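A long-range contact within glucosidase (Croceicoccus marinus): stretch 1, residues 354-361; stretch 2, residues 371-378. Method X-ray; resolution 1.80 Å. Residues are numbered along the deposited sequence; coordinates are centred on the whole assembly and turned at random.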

ATOM      1  N   ASP A 354      12.466  -2.284  18.069  1.00 13.89           N
ATOM      2  CA  ASP A 354      12.675  -2.235  16.627  1.00 14.49           C
ATOM      3  C   ASP A 354      13.172  -3.565  16.062  1.00 14.68           C
ATOM      4  O   ASP A 354      13.637  -3.603  14.917  1.00 15.89           O
ATOM      5  CB  ASP A 354      13.628  -1.090  16.253  1.00 18.26           C
ATOM      6  CG  ASP A 354      14.994  -1.226  16.888  1.00 25.15           C
ATOM      7  OD1 ASP A 354      15.246  -2.246  17.563  1.00 24.93           O
ATOM      8  OD2 ASP A 354      15.824  -0.302  16.722  1.00 30.27           O
ATOM      9  N   ASN A 355      13.065  -4.655  16.835  1.00 14.85           N
ATOM     10  CA  ASN A 355      13.444  -6.000  16.408  1.00 13.79           C
ATOM     11  C   ASN A 355      12.239  -6.904  16.174  1.00 16.70           C
ATOM     12  O   ASN A 355      12.342  -8.127  16.303  1.00 16.80           O
ATOM     13  CB  ASN A 355      14.356  -6.675  17.426  1.00 16.64           C
ATOM     14  CG  ASN A 355      15.273  -5.714  18.106  1.00 28.98           C
ATOM     15  OD1 ASN A 355      15.098  -5.410  19.286  1.00 35.53           O
ATOM     16  ND2 ASN A 355      16.260  -5.224  17.376  1.00 35.22           N
ATOM     17  N   GLY A 356      11.090  -6.324  15.855  1.00 15.58           N
ATOM     18  CA  GLY A 356       9.946  -7.106  15.436  1.00 13.67           C
ATOM     19  C   GLY A 356       8.806  -7.167  16.431  1.00 13.29           C
ATOM     20  O   GLY A 356       7.740  -7.701  16.084  1.00 16.30           O
ATOM     21  N   PHE A 357       8.975  -6.654  17.652  1.00 15.29           N
ATOM     22  CA  PHE A 357       7.858  -6.550  18.595  1.00 12.87           C
ATOM     23  C   PHE A 357       7.333  -5.121  18.509  1.00 13.52           C
ATOM     24  O   PHE A 357       7.706  -4.243  19.289  1.00 11.44           O
ATOM     25  CB  PHE A 357       8.245  -6.939  20.019  1.00 13.80           C
ATOM     26  CG  PHE A 357       7.052  -7.132  20.920  1.00 13.73           C
ATOM     27  CD1 PHE A 357       6.331  -8.317  20.888  1.00 13.52           C
ATOM     28  CD2 PHE A 357       6.627  -6.114  21.764  1.00 15.66           C
ATOM     29  CE1 PHE A 357       5.213  -8.500  21.693  1.00 14.98           C
ATOM     30  CE2 PHE A 357       5.511  -6.289  22.582  1.00 18.42           C
ATOM     31  CZ  PHE A 357       4.799  -7.482  22.544  1.00 15.42           C
ATOM     32  N   ALA A 358       6.448  -4.896  17.542  1.00 14.38           N
ATOM     33  CA  ALA A 358       6.015  -3.556  17.158  1.00 14.99           C
ATOM     34  C   ALA A 358       4.638  -3.270  17.731  1.00 13.97           C
ATOM     35  O   ALA A 358       3.767  -4.140  17.723  1.00 13.32           O
ATOM     36  CB  ALA A 358       5.976  -3.432  15.637  1.00 13.74           C
ATOM     37  N   ALA A 359       4.439  -2.050  18.216  1.00 10.56           N
ATOM     38  CA  ALA A 359       3.172  -1.689  18.825  1.00 11.86           C
ATOM     39  C   ALA A 359       2.818  -0.261  18.438  1.00 12.29           C
ATOM     40  O   ALA A 359       3.695   0.585  18.238  1.00 12.35           O
ATOM     41  CB  ALA A 359       3.226  -1.854  20.353  1.00 13.00           C
ATOM     42  N   LEU A 360       1.513  -0.005  18.354  1.00 12.90           N
ATOM     43  CA  LEU A 360       0.974   1.247  17.850  1.00 12.51           C
ATOM     44  C   LEU A 360      -0.379   1.473  18.506  1.00 12.50           C
ATOM     45  O   LEU A 360      -1.169   0.533  18.645  1.00 11.31           O
ATOM     46  CB  LEU A 360       0.840   1.200  16.316  1.00 11.39           C
ATOM     47  CG  LEU A 360       0.247   2.408  15.587  1.00 14.02           C
ATOM     48  CD1 LEU A 360       1.131   3.636  15.715  1.00 11.93           C
ATOM     49  CD2 LEU A 360       0.017   2.087  14.104  1.00  8.86           C
ATOM     50  N   ALA A 361      -0.652   2.712  18.910  1.00 11.93           N
ATOM     51  CA  ALA A 361      -1.897   2.998  19.613  1.00  9.83           C
ATOM     52  C   ALA A 361      -2.537   4.272  19.080  1.00 13.35           C
ATOM     53  O   ALA A 361      -1.848   5.228  18.717  1.00 11.85           O
ATOM     54  CB  ALA A 361      -1.660   3.135  21.123  1.00 11.19           C
ATOM     55  N   ARG A 371      -7.579   1.926  20.145  1.00 13.35           N
ATOM     56  CA  ARG A 371      -7.070   0.732  19.466  1.00 13.38           C
ATOM     57  C   ARG A 371      -5.578   0.579  19.721  1.00 13.32           C
ATOM     58  O   ARG A 371      -4.811   1.518  19.491  1.00 13.39           O
ATOM     59  CB  ARG A 371      -7.328   0.789  17.962  1.00 12.03           C
ATOM     60  CG  ARG A 371      -8.798   0.694  17.626  1.00 11.18           C
ATOM     61  CD  ARG A 371      -9.083   0.599  16.123  1.00 11.74           C
ATOM     62  NE  ARG A 371     -10.519   0.408  15.963  1.00 18.07           N
ATOM     63  CZ  ARG A 371     -11.300   1.106  15.147  1.00 16.10           C
ATOM     64  NH1 ARG A 371     -10.794   2.052  14.359  1.00 14.70           N
ATOM     65  NH2 ARG A 371     -12.600   0.836  15.115  1.00 16.43           N
ATOM     66  N   ILE A 372      -5.168  -0.607  20.170  1.00 10.55           N
ATOM     67  CA  ILE A 372      -3.759  -0.897  20.441  1.00 11.76           C
ATOM     68  C   ILE A 372      -3.379  -2.129  19.636  1.00 12.07           C
ATOM     69  O   ILE A 372      -3.903  -3.227  19.876  1.00 11.22           O
ATOM     70  CB  ILE A 372      -3.467  -1.105  21.935  1.00  9.35           C
ATOM     71  CG1 ILE A 372      -3.842   0.137  22.755  1.00 11.76           C
ATOM     72  CG2 ILE A 372      -1.988  -1.441  22.115  1.00 11.89           C
ATOM     73  CD1 ILE A 372      -5.050  -0.081  23.692  1.00 18.92           C
ATOM     74  N   LEU A 373      -2.484  -1.944  18.675  1.00 12.32           N
ATOM     75  CA  LEU A 373      -2.076  -2.981  17.739  1.00 10.91           C
ATOM     76  C   LEU A 373      -0.688  -3.467  18.123  1.00 11.42           C
ATOM     77  O   LEU A 373       0.203  -2.650  18.360  1.00 11.00           O
ATOM     78  CB  LEU A 373      -2.064  -2.426  16.315  1.00 10.93           C
ATOM     79  CG  LEU A 373      -1.609  -3.404  15.239  1.00 11.89           C
ATOM     80  CD1 LEU A 373      -2.708  -4.469  15.007  1.00 11.81           C
ATOM     81  CD2 LEU A 373      -1.321  -2.669  13.960  1.00 12.60           C
ATOM     82  N   ILE A 374      -0.509  -4.785  18.195  1.00 10.20           N
ATOM     83  CA  ILE A 374       0.747  -5.398  18.601  1.00 11.99           C
ATOM     84  C   ILE A 374       1.086  -6.513  17.627  1.00 11.56           C
ATOM     85  O   ILE A 374       0.274  -7.420  17.416  1.00 13.59           O
ATOM     86  CB  ILE A 374       0.669  -5.977  20.028  1.00 12.68           C
ATOM     87  CG1 ILE A 374       0.220  -4.920  21.038  1.00 14.06           C
ATOM     88  CG2 ILE A 374       2.008  -6.619  20.410  1.00 15.95           C
ATOM     89  CD1 ILE A 374      -0.244  -5.525  22.362  1.00 13.60           C
ATOM     90  N   SER A 375       2.292  -6.477  17.065  1.00 13.71           N
ATOM     91  CA  SER A 375       2.785  -7.588  16.258  1.00 14.46           C
ATOM     92  C   SER A 375       4.065  -8.118  16.872  1.00 14.98           C
ATOM     93  O   SER A 375       4.957  -7.339  17.227  1.00 13.05           O
ATOM     94  CB  SER A 375       3.038  -7.188  14.804  1.00 13.53           C
ATOM     95  OG  SER A 375       3.495  -8.310  14.046  1.00 12.72           O
ATOM     96  N   ASN A 376       4.148  -9.438  16.993  1.00 11.64           N
ATOM     97  CA  ASN A 376       5.345 -10.128  17.459  1.00 14.24           C
ATOM     98  C   ASN A 376       5.925 -10.873  16.260  1.00 13.63           C
ATOM     99  O   ASN A 376       5.496 -11.986  15.942  1.00 16.37           O
ATOM    100  CB  ASN A 376       5.001 -11.075  18.616  1.00 12.17           C
ATOM    101  CG  ASN A 376       6.233 -11.577  19.340  1.00 14.92           C
ATOM    102  OD1 ASN A 376       7.350 -11.134  19.064  1.00 16.98           O
ATOM    103  ND2 ASN A 376       6.037 -12.493  20.277  1.00 13.86           N
ATOM    104  N   TYR A 377       6.887 -10.247  15.586  1.00 12.29           N
ATOM    105  CA  TYR A 377       7.481 -10.779  14.368  1.00 12.90           C
ATOM    106  C   TYR A 377       8.971 -11.025  14.569  1.00 14.73           C
ATOM    107  O   TYR A 377       9.679 -10.174  15.112  1.00 13.82           O
ATOM    108  CB  TYR A 377       7.282  -9.815  13.179  1.00 13.65           C
ATOM    109  CG  TYR A 377       8.027 -10.298  11.956  1.00 13.13           C
ATOM    110  CD1 TYR A 377       7.485 -11.288  11.144  1.00 14.41           C
ATOM    111  CD2 TYR A 377       9.298  -9.824  11.652  1.00 15.33           C
ATOM    112  CE1 TYR A 377       8.168 -11.761  10.052  1.00 12.74           C
ATOM    113  CE2 TYR A 377       9.998 -10.307  10.562  1.00 14.38           C
ATOM    114  CZ  TYR A 377       9.421 -11.278   9.768  1.00 14.48           C
ATOM    115  OH  TYR A 377      10.103 -11.757   8.672  1.00 14.94           O
ATOM    116  N   ALA A 378       9.462 -12.165  14.081  1.00 15.54           N
ATOM    117  CA  ALA A 378      10.876 -12.517  14.199  1.00 16.00           C
ATOM    118  C   ALA A 378      11.482 -12.668  12.810  1.00 14.68           C
ATOM    119  O   ALA A 378      11.001 -13.474  12.008  1.00 13.58           O
ATOM    120  CB  ALA A 378      11.049 -13.808  15.005  1.00 15.83           C
TER

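Two antiparallel strands, Phe357 to Ala361 and Arg371 to Asn376, are joined by backbone hydrogen bonds. Ala358 and Ser375 form one reciprocal pair: Ala358 N donates to Ser375 O at 2.9 Å, and Ser375 N donates to Ala358 O at 2.8 Å. Two residues along, Leu360 N reaches Leu373 O at 3.0 Å and Leu373 N returns to Leu360 O at 2.8 Å. The ladder extends beyond the strands, where Tyr377 N donates to Gly356 O at 2.7 Å. Because these bonds use only main-chain atoms, they ask little of the side chains beyond a free N-H at each donor.

Between the reciprocal pairs, CA atoms turn their hydrogens to carbonyls already engaged in the ladder, as in Ala359 CA to Leu373 O (3.2 Å) and Ile374 CA to Ala358 O (3.4 Å). Gly356 CA lies 3.1 Å from Tyr377 O, an approach open only to glycine: an ideal CB here would stand 1.8 Å from Tyr377 O, and the positive phi of 109° would also jam it against the preceding carbonyl.

Side chains alternate between the faces of the sheet. Phe357, Ala359, Ala361, Ile372, Ile374 and Asn376 share one face. There the Phe357 ring, with chi1 in t, brings CZ to 3.6 Å from Ile374 CG2, while its edge meets the amide of Asn376, CD1 to OD1 at 3.5 Å. Ala359 CB lies 4.3 Å from Ile374 CG1, and Ala361 CB lies 4.1 Å from Ile372 CG1; in both pairs a small methyl faces a branched chain, giving apolar contact across the strands. The other face carries Ala358, Leu360, Leu373 and Ser375. Both leucines are buried, as suits their apolar chains, and the buried Ser375 hydroxyl is satisfied by a hydrogen bond elsewhere in the structure. Altogether the stretches bury 536 Å² between them.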